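Local coordinates for putative phosphatase (Bacteroides thetaiotaomicron, PDB 3KYA), which binds zinc ions and may act as a phosphatase, although its physiological role is not established, at residues F304-P309 / I347-F352; V396-F401 / F443-G448; N400-K405 / A416-S421. All coordinates share one frame; numbering follows the deposited sequence. Where two conformers were deposited one is given.

Contact 1 of 3, residues F304-P309 / I347-F352; sequences FTIADP and ITPYNF. With EDO (1,2-ethanediol), chain I.
Phe-304 reaches Thr-348 and Pro-349 through a chi1 of 41°, which sets CG between its own backbone N and carbonyl carbon, the crowded position. Ile-306 also has CG1 in that place, leaving CG2 anti to the carbonyl carbon and against Pro-349. The phenylalanine and proline side chains then meet tip to tip. Pro-349 CD sits over the aromatic face, 4.0 Å from the centroid of the Phe-304 ring and 18° off its normal. Thr-348 CA lies over the same face, 4.3 Å from that centroid, and both CH-pi donors are offset toward the rim. Obliquely to the ring, Phe-304 CE2 comes within 3.5 Å of Ile-347 C. The proline ring is shared: its CD serves Phe-304, while Pro-349 CG packs 3.9 Å from Ile-306 CG2, the two side chains crossing at about a right angle. An alanine in place of Phe-304 would probably open a gap beneath Pro-349 CD and Thr-348 CA, leaving both without their aromatic face. Farther out, Tyr-350 OH donates to O2 of the ethanediol at 2.7 Å, and Tyr-68 of the second subunit meets the tyrosine ring edge-to-face. Phe-326 of strand 323-328 touches Phe-304, Ile-306 and Pro-349; the contact joins strands 300-305 and 345-352, each an outermost strand of its four-stranded sheet.

Contact 2 of 3, residues V396-F401 / F443-G448; sequences VDRLNF and FRDVSG
Arg-398 and Val-446 bring the two backbones together, with their CA atoms 4.6 Å apart. Strand 391-397 ends at Asp-397 and runs into a short 3-10 turn, and Phe-401 leaves it in a left-handed conformation; segment 443-448 carries a classic beta bulge, Ser-447 and Gly-448 both facing His-461. Contact between the backbones is made by CA-H...O approaches. Asp-445 CA points at Arg-398 O over 3.5 Å, with 161° at the hydrogen, and Arg-398 CA lies 3.3 Å from Val-446 O. Water 1 adds a bridge, donating to Phe-401 O at 2.7 Å and accepting from Phe-443 N at 2.9 Å.

Among the side chains, Arg-398 stays extended through CD and then bends at chi3 (62°), which turns NE back; its NH1 forms a salt bridge with Asp-445 OD2 at 3.0 Å. Guanidinium and carboxylate planes are only 25° apart, and Leu-399 CG lies over one guanidinium face, toward its rim. The Phe-401 ring runs alongside Asp-445, pointing the same way, so that Asp-445 OD1 sits at the ring edge, 3.7 Å from Phe-401 CE1. Among the buried residues, Val-396 CB packs 3.7 Å from Val-446 CG2, with Val-460 of strand 457-462 against both valines. Asn-400 ND2 donates back to Asp-397 OD2, tying the turn to the strand before it.

The chemistry is thus divided: buried valines packed beside a partly exposed charge pair. Val-446 O is buried without a conventional hydrogen-bond partner, and the CH groups of Arg-398 around it are likely to give only weak compensation.

Contact 3 of 3, residues N400-K405 / A416-S421; sequences NFCVRK and AGRGAS
Arg-418 and Asn-400 make the polar grip of this contact. Arg-418 NH1 donates to Asn-400 O at 3.0 Å, the N-H...O angle being 164°; the oxygen lies in the guanidinium plane, whereas the donor is tilted from the carbonyl plane. The same NH1 also gives to water 2 at 3.0 Å, and that water donates to Asn-400 OD1. The Arg-418 chain bends at chi3 (71°), which turns NE aside, beyond a CD packed 4.0 Å from Cys-402 SG. Arg-418 N donates to water 1 at 2.9 Å, and that water reaches Phe-401 O.

Next along, Val-403 and Ala-416 form an antiparallel hydrogen-bonded pair. Val-403 N to Ala-416 O is 2.9 Å, and the return bond from Ala-416 N to Val-403 O is longer, 3.3 Å. Their CB atoms lie on one face of the sheet, both side chains resting on Ile-471 of strand 467-473. Gly-417 has no room for a CB: one would clash with Phe-401 O and jam against the carbonyl of Ala-416.

The second shell holds these groups in place. Tyr-361 makes a cation-pi contact with Arg-418, Asn-400 ND2 bonds to Gly-360 O as well as to Asp-397, and Gly-417 O takes a bond from Arg-438 NH1.

The arrangement is the open end of a beta hairpin, strands 402-406 and 412-415, at the outer edge of a four-stranded sheet, consistent with a blade of a beta-propeller, where the chain turns a corner at Ala-416 and leaves the sheet.

Overall arrangement
Six antiparallel sheets give the chain the look of a six-bladed beta-propeller, with a separate IPT/TIG domain in front. Contact 1 joins two blades at their outermost strands, beside the second subunit, its centre about 26 Å from the centre of the chain; it is apolar and aromatic. Contacts 2 and 3 lie nearer that point, their centres about 10 and 12 Å from it, and both use the 374-415 blade. Contact 2 links it to strand 446-452 of the sheet joining strand 105-110 to the C-terminal strands, by a charge pair and valines, whereas contact 3, the more buried, works within the blade through hydrogen bonds. The two share Asn-400, Phe-401 and water 1, and Asp-397 salt-bridges Arg-404 between them.

Contact 1 of 3, residues F304-P309 / I347-F352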
loop_
_atom_site.group_PDB
_atom_site.type_symbol
_atom_site.label_atom_id
_atom_site.label_comp_id
_atom_site.label_asym_id
_atom_site.label_seq_id
_atom_site.Cartn_x
_atom_site.Cartn_y
_atom_site.Cartn_z
ATOM N N PHE A 304 -21.708 26.141 -11.135
ATOM C CA PHE A 304 -20.672 26.037 -12.148
ATOM C C PHE A 304 -21.004 24.922 -13.129
ATOM O O PHE A 304 -22.011 24.199 -12.959
ATOM C CB PHE A 304 -19.307 25.747 -11.489
ATOM C CG PHE A 304 -19.377 24.744 -10.346
ATOM C CD1 PHE A 304 -19.605 23.397 -10.587
ATOM C CD2 PHE A 304 -19.194 25.157 -9.037
ATOM C CE1 PHE A 304 -19.669 22.477 -9.531
ATOM C CE2 PHE A 304 -19.265 24.250 -7.979
ATOM C CZ PHE A 304 -19.503 22.907 -8.232
ATOM N N THR A 305 -20.178 24.835 -14.173
ATOM C CA THR A 305 -20.162 23.731 -15.119
ATOM C C THR A 305 -18.846 23.040 -14.755
ATOM O O THR A 305 -17.832 23.722 -14.587
ATOM C CB THR A 305 -20.195 24.202 -16.572
ATOM O OG1 THR A 305 -19.192 25.206 -16.781
ATOM C CG2 THR A 305 -21.568 24.794 -16.909
ATOM N N ILE A 306 -18.819 21.717 -14.625
ATOM C CA ILE A 306 -17.582 21.067 -14.164
ATOM C C ILE A 306 -16.464 20.904 -15.207
ATOM O O ILE A 306 -15.306 20.864 -14.834
ATOM C CB ILE A 306 -17.859 19.699 -13.449
ATOM C CG1 ILE A 306 -18.219 18.583 -14.440
ATOM C CG2 ILE A 306 -18.941 19.895 -12.364
ATOM C CD1 ILE A 306 -18.433 17.185 -13.773
ATOM N N ALA A 307 -16.825 20.795 -16.485
ATOM C CA ALA A 307 -15.871 20.591 -17.572
ATOM C C ALA A 307 -16.459 21.058 -18.910
ATOM O O ALA A 307 -16.879 22.205 -19.031
ATOM C CB ALA A 307 -15.452 19.124 -17.643
ATOM N N ASP A 308 -16.523 20.154 -19.884
ATOM C CA ASP A 308 -17.042 20.459 -21.218
ATOM C C ASP A 308 -18.467 19.955 -21.400
ATOM O O ASP A 308 -18.999 19.281 -20.520
ATOM C CB ASP A 308 -16.122 19.821 -22.242
ATOM C CG ASP A 308 -14.750 20.389 -22.176
ATOM O OD1 ASP A 308 -14.622 21.621 -22.390
ATOM O OD2 ASP A 308 -13.816 19.601 -21.917
ATOM N N PRO A 309 -19.103 20.304 -22.530
ATOM C CA PRO A 309 -20.476 19.839 -22.739
ATOM C C PRO A 309 -20.584 18.330 -22.891
ATOM O O PRO A 309 -19.599 17.665 -23.226
ATOM C CB PRO A 309 -20.880 20.523 -24.053
ATOM C CG PRO A 309 -20.022 21.728 -24.119
ATOM C CD PRO A 309 -18.719 21.318 -23.527
ATOM N N ILE A 347 -17.432 24.269 -4.302
ATOM C CA ILE A 347 -16.694 25.200 -5.159
ATOM C C ILE A 347 -16.161 24.456 -6.392
ATOM O O ILE A 347 -16.106 23.220 -6.406
ATOM C CB ILE A 347 -15.555 25.940 -4.397
ATOM C CG1 ILE A 347 -14.395 25.024 -4.032
ATOM C CG2 ILE A 347 -16.068 26.584 -3.118
ATOM C CD1 ILE A 347 -13.276 25.783 -3.321
ATOM N N THR A 348 -15.786 25.216 -7.419
ATOM C CA THR A 348 -15.293 24.668 -8.671
ATOM C C THR A 348 -14.382 23.460 -8.442
ATOM O O THR A 348 -13.389 23.558 -7.727
ATOM C CB THR A 348 -14.542 25.741 -9.488
ATOM O OG1 THR A 348 -15.432 26.834 -9.741
ATOM C CG2 THR A 348 -14.061 25.173 -10.800
ATOM N N PRO A 349 -14.732 22.311 -9.041
ATOM C CA PRO A 349 -13.939 21.096 -8.844
ATOM C C PRO A 349 -12.670 21.029 -9.692
ATOM O O PRO A 349 -12.472 21.834 -10.607
ATOM C CB PRO A 349 -14.907 19.978 -9.271
ATOM C CG PRO A 349 -15.718 20.618 -10.349
ATOM C CD PRO A 349 -15.941 22.043 -9.848
ATOM N N TYR A 350 -11.824 20.059 -9.371
ATOM C CA TYR A 350 -10.583 19.829 -10.097
ATOM C C TYR A 350 -10.379 18.329 -10.329
ATOM O O TYR A 350 -10.915 17.495 -9.594
ATOM C CB TYR A 350 -9.390 20.456 -9.354
ATOM C CG TYR A 350 -9.145 19.962 -7.924
ATOM C CD1 TYR A 350 -8.439 18.786 -7.682
ATOM C CD2 TYR A 350 -9.586 20.693 -6.818
ATOM C CE1 TYR A 350 -8.191 18.344 -6.388
ATOM C CE2 TYR A 350 -9.335 20.259 -5.514
ATOM C CZ TYR A 350 -8.643 19.083 -5.311
ATOM O OH TYR A 350 -8.381 18.643 -4.032
ATOM N N ASN A 351 -9.600 18.000 -11.357
ATOM C CA ASN A 351 -9.329 16.604 -11.688
ATOM C C ASN A 351 -8.618 15.918 -10.519
ATOM O O ASN A 351 -7.662 16.440 -9.969
ATOM C CB ASN A 351 -8.540 16.485 -12.996
ATOM C CG ASN A 351 -9.310 17.028 -14.191
ATOM O OD1 ASN A 351 -10.345 17.672 -14.035
ATOM N ND2 ASN A 351 -8.789 16.789 -15.393
ATOM N N PHE A 352 -9.128 14.755 -10.121
ATOM C CA PHE A 352 -8.607 14.018 -8.957
ATOM C C PHE A 352 -7.961 12.671 -9.312
ATOM O O PHE A 352 -6.755 12.499 -9.109
ATOM C CB PHE A 352 -9.740 13.868 -7.912
ATOM C CG PHE A 352 -9.326 13.125 -6.654
ATOM C CD1 PHE A 352 -8.221 13.534 -5.914
ATOM C CD2 PHE A 352 -10.062 12.038 -6.200
ATOM C CE1 PHE A 352 -7.842 12.843 -4.761
ATOM C CE2 PHE A 352 -9.677 11.341 -5.057
ATOM C CZ PHE A 352 -8.583 11.750 -4.335
HETATM C C1 EDO I . -7.192 20.576 0.014
HETATM O O1 EDO I . -8.346 21.096 0.676
HETATM C C2 EDO I . -7.624 19.712 -1.155
HETATM O O2 EDO I . -8.529 20.418 -2.006
#

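Contact 2 of 3, residues V396-F401 / F443-G448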
loop_
_atom_site.group_PDB
_atom_site.type_symbol
_atom_site.label_atom_id
_atom_site.label_comp_id
_atom_site.label_asym_id
_atom_site.label_seq_id
_atom_site.Cartn_x
_atom_site.Cartn_y
_atom_site.Cartn_z
ATOM N N VAL A 396 -17.705 1.090 -8.257
ATOM C CA VAL A 396 -17.773 0.039 -9.259
ATOM C C VAL A 396 -17.307 0.642 -10.600
ATOM O O VAL A 396 -17.845 1.647 -11.050
ATOM C CB VAL A 396 -19.173 -0.657 -9.327
ATOM C CG1 VAL A 396 -19.315 -1.621 -8.138
ATOM C CG2 VAL A 396 -20.370 0.354 -9.422
ATOM N N ASP A 397 -16.276 0.019 -11.173
ATOM C CA ASP A 397 -15.620 0.439 -12.432
ATOM C C ASP A 397 -16.235 -0.479 -13.470
ATOM O O ASP A 397 -15.768 -1.595 -13.685
ATOM C CB ASP A 397 -14.125 0.255 -12.273
ATOM C CG ASP A 397 -13.317 0.855 -13.412
ATOM O OD1 ASP A 397 -13.893 1.605 -14.239
ATOM O OD2 ASP A 397 -12.100 0.571 -13.449
ATOM N N ARG A 398 -17.285 0.008 -14.121
ATOM C CA ARG A 398 -18.190 -0.878 -14.882
ATOM C C ARG A 398 -17.559 -1.778 -15.922
ATOM O O ARG A 398 -17.765 -2.991 -15.873
ATOM C CB ARG A 398 -19.382 -0.104 -15.500
ATOM C CG ARG A 398 -20.466 -1.044 -16.022
ATOM C CD ARG A 398 -21.758 -0.343 -16.491
ATOM N NE ARG A 398 -21.500 0.566 -17.602
ATOM C CZ ARG A 398 -21.463 0.235 -18.890
ATOM N NH1 ARG A 398 -21.655 -1.015 -19.302
ATOM N NH2 ARG A 398 -21.218 1.183 -19.791
ATOM N N LEU A 399 -16.790 -1.200 -16.846
ATOM C CA LEU A 399 -16.226 -1.982 -17.941
ATOM C C LEU A 399 -14.926 -2.694 -17.576
ATOM O O LEU A 399 -14.336 -3.373 -18.414
ATOM C CB LEU A 399 -16.087 -1.117 -19.209
ATOM C CG LEU A 399 -17.427 -0.760 -19.872
ATOM C CD1 LEU A 399 -17.235 0.154 -21.088
ATOM C CD2 LEU A 399 -18.222 -2.023 -20.270
ATOM N N ASN A 400 -14.490 -2.532 -16.331
ATOM C CA ASN A 400 -13.347 -3.292 -15.812
ATOM C C ASN A 400 -13.794 -4.391 -14.836
ATOM O O ASN A 400 -12.959 -5.051 -14.234
ATOM C CB ASN A 400 -12.314 -2.370 -15.176
ATOM C CG ASN A 400 -11.598 -1.518 -16.200
ATOM O OD1 ASN A 400 -11.357 -1.964 -17.326
ATOM N ND2 ASN A 400 -11.263 -0.284 -15.827
ATOM N N PHE A 401 -15.105 -4.569 -14.679
ATOM C CA PHE A 401 -15.671 -5.685 -13.918
ATOM C C PHE A 401 -15.133 -5.837 -12.491
ATOM O O PHE A 401 -14.864 -6.958 -12.030
ATOM C CB PHE A 401 -15.417 -6.989 -14.690
ATOM C CG PHE A 401 -15.511 -6.843 -16.209
ATOM C CD1 PHE A 401 -16.703 -6.468 -16.821
ATOM C CD2 PHE A 401 -14.411 -7.117 -17.008
ATOM C CE1 PHE A 401 -16.788 -6.348 -18.208
ATOM C CE2 PHE A 401 -14.475 -7.002 -18.401
ATOM C CZ PHE A 401 -15.668 -6.624 -19.010
ATOM N N PHE A 443 -16.877 -10.436 -11.509
ATOM C CA PHE A 443 -18.143 -9.786 -11.807
ATOM C C PHE A 443 -18.232 -9.607 -13.316
ATOM O O PHE A 443 -17.253 -9.865 -14.036
ATOM C CB PHE A 443 -18.214 -8.382 -11.186
ATOM C CG PHE A 443 -18.042 -8.326 -9.673
ATOM C CD1 PHE A 443 -19.136 -8.431 -8.824
ATOM C CD2 PHE A 443 -16.791 -8.072 -9.104
ATOM C CE1 PHE A 443 -18.976 -8.360 -7.427
ATOM C CE2 PHE A 443 -16.633 -7.973 -7.736
ATOM C CZ PHE A 443 -17.725 -8.127 -6.890
ATOM N N ARG A 444 -19.410 -9.218 -13.806
ATOM C CA ARG A 444 -19.554 -8.768 -15.195
ATOM C C ARG A 444 -19.739 -7.253 -15.027
ATOM O O ARG A 444 -19.245 -6.695 -14.033
ATOM C CB ARG A 444 -20.682 -9.492 -15.939
ATOM C CG ARG A 444 -20.469 -11.014 -15.977
ATOM C CD ARG A 444 -21.386 -11.745 -16.919
ATOM N NE ARG A 444 -21.071 -11.421 -18.307
ATOM C CZ ARG A 444 -21.497 -12.100 -19.361
ATOM N NH1 ARG A 444 -22.276 -13.164 -19.214
ATOM N NH2 ARG A 444 -21.138 -11.707 -20.571
ATOM N N ASP A 445 -20.393 -6.558 -15.959
ATOM C CA ASP A 445 -20.554 -5.093 -15.812
ATOM C C ASP A 445 -21.227 -4.727 -14.469
ATOM O O ASP A 445 -22.340 -5.171 -14.191
ATOM C CB ASP A 445 -21.369 -4.494 -16.961
ATOM C CG ASP A 445 -20.804 -4.821 -18.335
ATOM O OD1 ASP A 445 -20.498 -6.019 -18.614
ATOM O OD2 ASP A 445 -20.718 -3.871 -19.151
ATOM N N VAL A 446 -20.562 -3.900 -13.666
ATOM C CA VAL A 446 -21.050 -3.499 -12.333
ATOM C C VAL A 446 -21.404 -2.011 -12.298
ATOM O O VAL A 446 -20.575 -1.163 -12.614
ATOM C CB VAL A 446 -20.030 -3.864 -11.212
ATOM C CG1 VAL A 446 -20.146 -5.345 -10.844
ATOM C CG2 VAL A 446 -18.587 -3.489 -11.621
ATOM N N SER A 447 -22.627 -1.704 -11.867
ATOM C CA SER A 447 -23.161 -0.327 -11.904
ATOM C C SER A 447 -23.589 0.277 -10.559
ATOM O O SER A 447 -23.526 1.496 -10.383
ATOM C CB SER A 447 -24.364 -0.282 -12.872
ATOM O OG SER A 447 -25.377 -1.210 -12.479
ATOM N N GLY A 448 -24.041 -0.567 -9.637
ATOM C CA GLY A 448 -24.538 -0.131 -8.330
ATOM C C GLY A 448 -23.708 -0.651 -7.171
ATOM O O GLY A 448 -23.130 -1.746 -7.251
HETATM O O HOH W 1 -14.350 -9.558 -12.501
#

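Contact 3 of 3, residues N400-K405 / A416-S421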
loop_
_atom_site.group_PDB
_atom_site.type_symbol
_atom_site.label_atom_id
_atom_site.label_comp_id
_atom_site.label_asym_id
_atom_site.label_seq_id
_atom_site.Cartn_x
_atom_site.Cartn_y
_atom_site.Cartn_z
ATOM N N ASN A 400 -14.490 -2.532 -16.331
ATOM C CA ASN A 400 -13.347 -3.292 -15.812
ATOM C C ASN A 400 -13.794 -4.391 -14.836
ATOM O O ASN A 400 -12.959 -5.051 -14.234
ATOM C CB ASN A 400 -12.314 -2.370 -15.176
ATOM C CG ASN A 400 -11.598 -1.518 -16.200
ATOM O OD1 ASN A 400 -11.357 -1.964 -17.326
ATOM N ND2 ASN A 400 -11.263 -0.284 -15.827
ATOM N N PHE A 401 -15.105 -4.569 -14.679
ATOM C CA PHE A 401 -15.671 -5.685 -13.918
ATOM C C PHE A 401 -15.133 -5.837 -12.491
ATOM O O PHE A 401 -14.864 -6.958 -12.030
ATOM C CB PHE A 401 -15.417 -6.989 -14.690
ATOM C CG PHE A 401 -15.511 -6.843 -16.209
ATOM C CD1 PHE A 401 -16.703 -6.468 -16.821
ATOM C CD2 PHE A 401 -14.411 -7.117 -17.008
ATOM C CE1 PHE A 401 -16.788 -6.348 -18.208
ATOM C CE2 PHE A 401 -14.475 -7.002 -18.401
ATOM C CZ PHE A 401 -15.668 -6.624 -19.010
ATOM N N CYS A 402 -14.992 -4.724 -11.782
ATOM C CA CYS A 402 -14.453 -4.769 -10.427
ATOM C C CYS A 402 -14.852 -3.574 -9.558
ATOM O O CYS A 402 -15.401 -2.580 -10.038
ATOM C CB CYS A 402 -12.928 -4.859 -10.508
ATOM S SG CYS A 402 -12.137 -3.418 -11.279
ATOM N N VAL A 403 -14.588 -3.725 -8.266
ATOM C CA VAL A 403 -14.729 -2.662 -7.288
ATOM C C VAL A 403 -13.311 -2.112 -7.072
ATOM O O VAL A 403 -12.378 -2.891 -6.801
ATOM C CB VAL A 403 -15.286 -3.171 -5.945
ATOM C CG1 VAL A 403 -15.356 -2.032 -4.926
ATOM C CG2 VAL A 403 -16.681 -3.827 -6.122
ATOM N N ARG A 404 -13.134 -0.803 -7.237
ATOM C CA ARG A 404 -11.839 -0.130 -7.005
ATOM C C ARG A 404 -11.914 0.668 -5.697
ATOM O O ARG A 404 -13.012 1.021 -5.226
ATOM C CB ARG A 404 -11.476 0.849 -8.136
ATOM C CG ARG A 404 -11.604 0.374 -9.574
ATOM C CD ARG A 404 -10.463 -0.482 -10.106
ATOM N NE ARG A 404 -9.172 0.201 -10.267
ATOM C CZ ARG A 404 -8.809 0.954 -11.312
ATOM N NH1 ARG A 404 -9.649 1.204 -12.312
ATOM N NH2 ARG A 404 -7.585 1.499 -11.343
ATOM N N LYS A 405 -10.744 0.955 -5.125
ATOM C CA LYS A 405 -10.590 1.717 -3.898
ATOM C C LYS A 405 -9.751 2.960 -4.190
ATOM O O LYS A 405 -8.780 2.884 -4.945
ATOM C CB LYS A 405 -9.877 0.872 -2.834
ATOM C CG LYS A 405 -9.603 1.589 -1.512
ATOM C CD LYS A 405 -8.792 0.699 -0.581
ATOM C CE LYS A 405 -8.241 1.452 0.599
ATOM N NZ LYS A 405 -7.287 0.606 1.400
ATOM N N ALA A 416 -11.878 -5.756 -5.305
ATOM C CA ALA A 416 -12.566 -7.017 -5.530
ATOM C C ALA A 416 -12.883 -7.205 -7.003
ATOM O O ALA A 416 -13.301 -6.262 -7.693
ATOM C CB ALA A 416 -13.861 -7.068 -4.687
ATOM N N GLY A 417 -12.694 -8.432 -7.472
ATOM C CA GLY A 417 -12.971 -8.798 -8.855
ATOM C C GLY A 417 -11.717 -9.137 -9.634
ATOM O O GLY A 417 -10.595 -9.039 -9.104
ATOM N N ARG A 418 -11.929 -9.575 -10.870
ATOM C CA ARG A 418 -10.866 -9.956 -11.802
ATOM C C ARG A 418 -9.973 -11.068 -11.218
ATOM O O ARG A 418 -8.748 -11.050 -11.392
ATOM C CB ARG A 418 -10.041 -8.716 -12.195
ATOM C CG ARG A 418 -10.892 -7.590 -12.806
ATOM C CD ARG A 418 -10.065 -6.326 -13.059
ATOM N NE ARG A 418 -9.116 -6.485 -14.164
ATOM C CZ ARG A 418 -9.355 -6.161 -15.438
ATOM N NH1 ARG A 418 -10.522 -5.652 -15.817
ATOM N NH2 ARG A 418 -8.414 -6.347 -16.355
ATOM N N GLY A 419 -10.613 -12.027 -10.540
ATOM C CA GLY A 419 -9.944 -13.160 -9.915
ATOM C C GLY A 419 -8.811 -13.735 -10.754
ATOM O O GLY A 419 -9.024 -14.195 -11.889
ATOM N N ALA A 420 -7.614 -13.722 -10.178
ATOM C CA ALA A 420 -6.406 -14.192 -10.881
ATOM C C ALA A 420 -6.514 -15.612 -11.412
ATOM O O ALA A 420 -6.274 -15.860 -12.596
ATOM C CB ALA A 420 -5.197 -14.066 -9.968
ATOM N N SER A 421 -6.903 -16.549 -10.550
ATOM C CA SER A 421 -6.990 -17.959 -10.923
ATOM C C SER A 421 -8.113 -18.263 -11.899
ATOM O O SER A 421 -7.966 -19.103 -12.794
ATOM C CB SER A 421 -7.182 -18.829 -9.674
ATOM O OG SER A 421 -6.167 -18.584 -8.722
HETATM O O HOH W 2 -11.169 -4.614 -18.531
HETATM O O HOH W 1 -14.350 -9.558 -12.501
#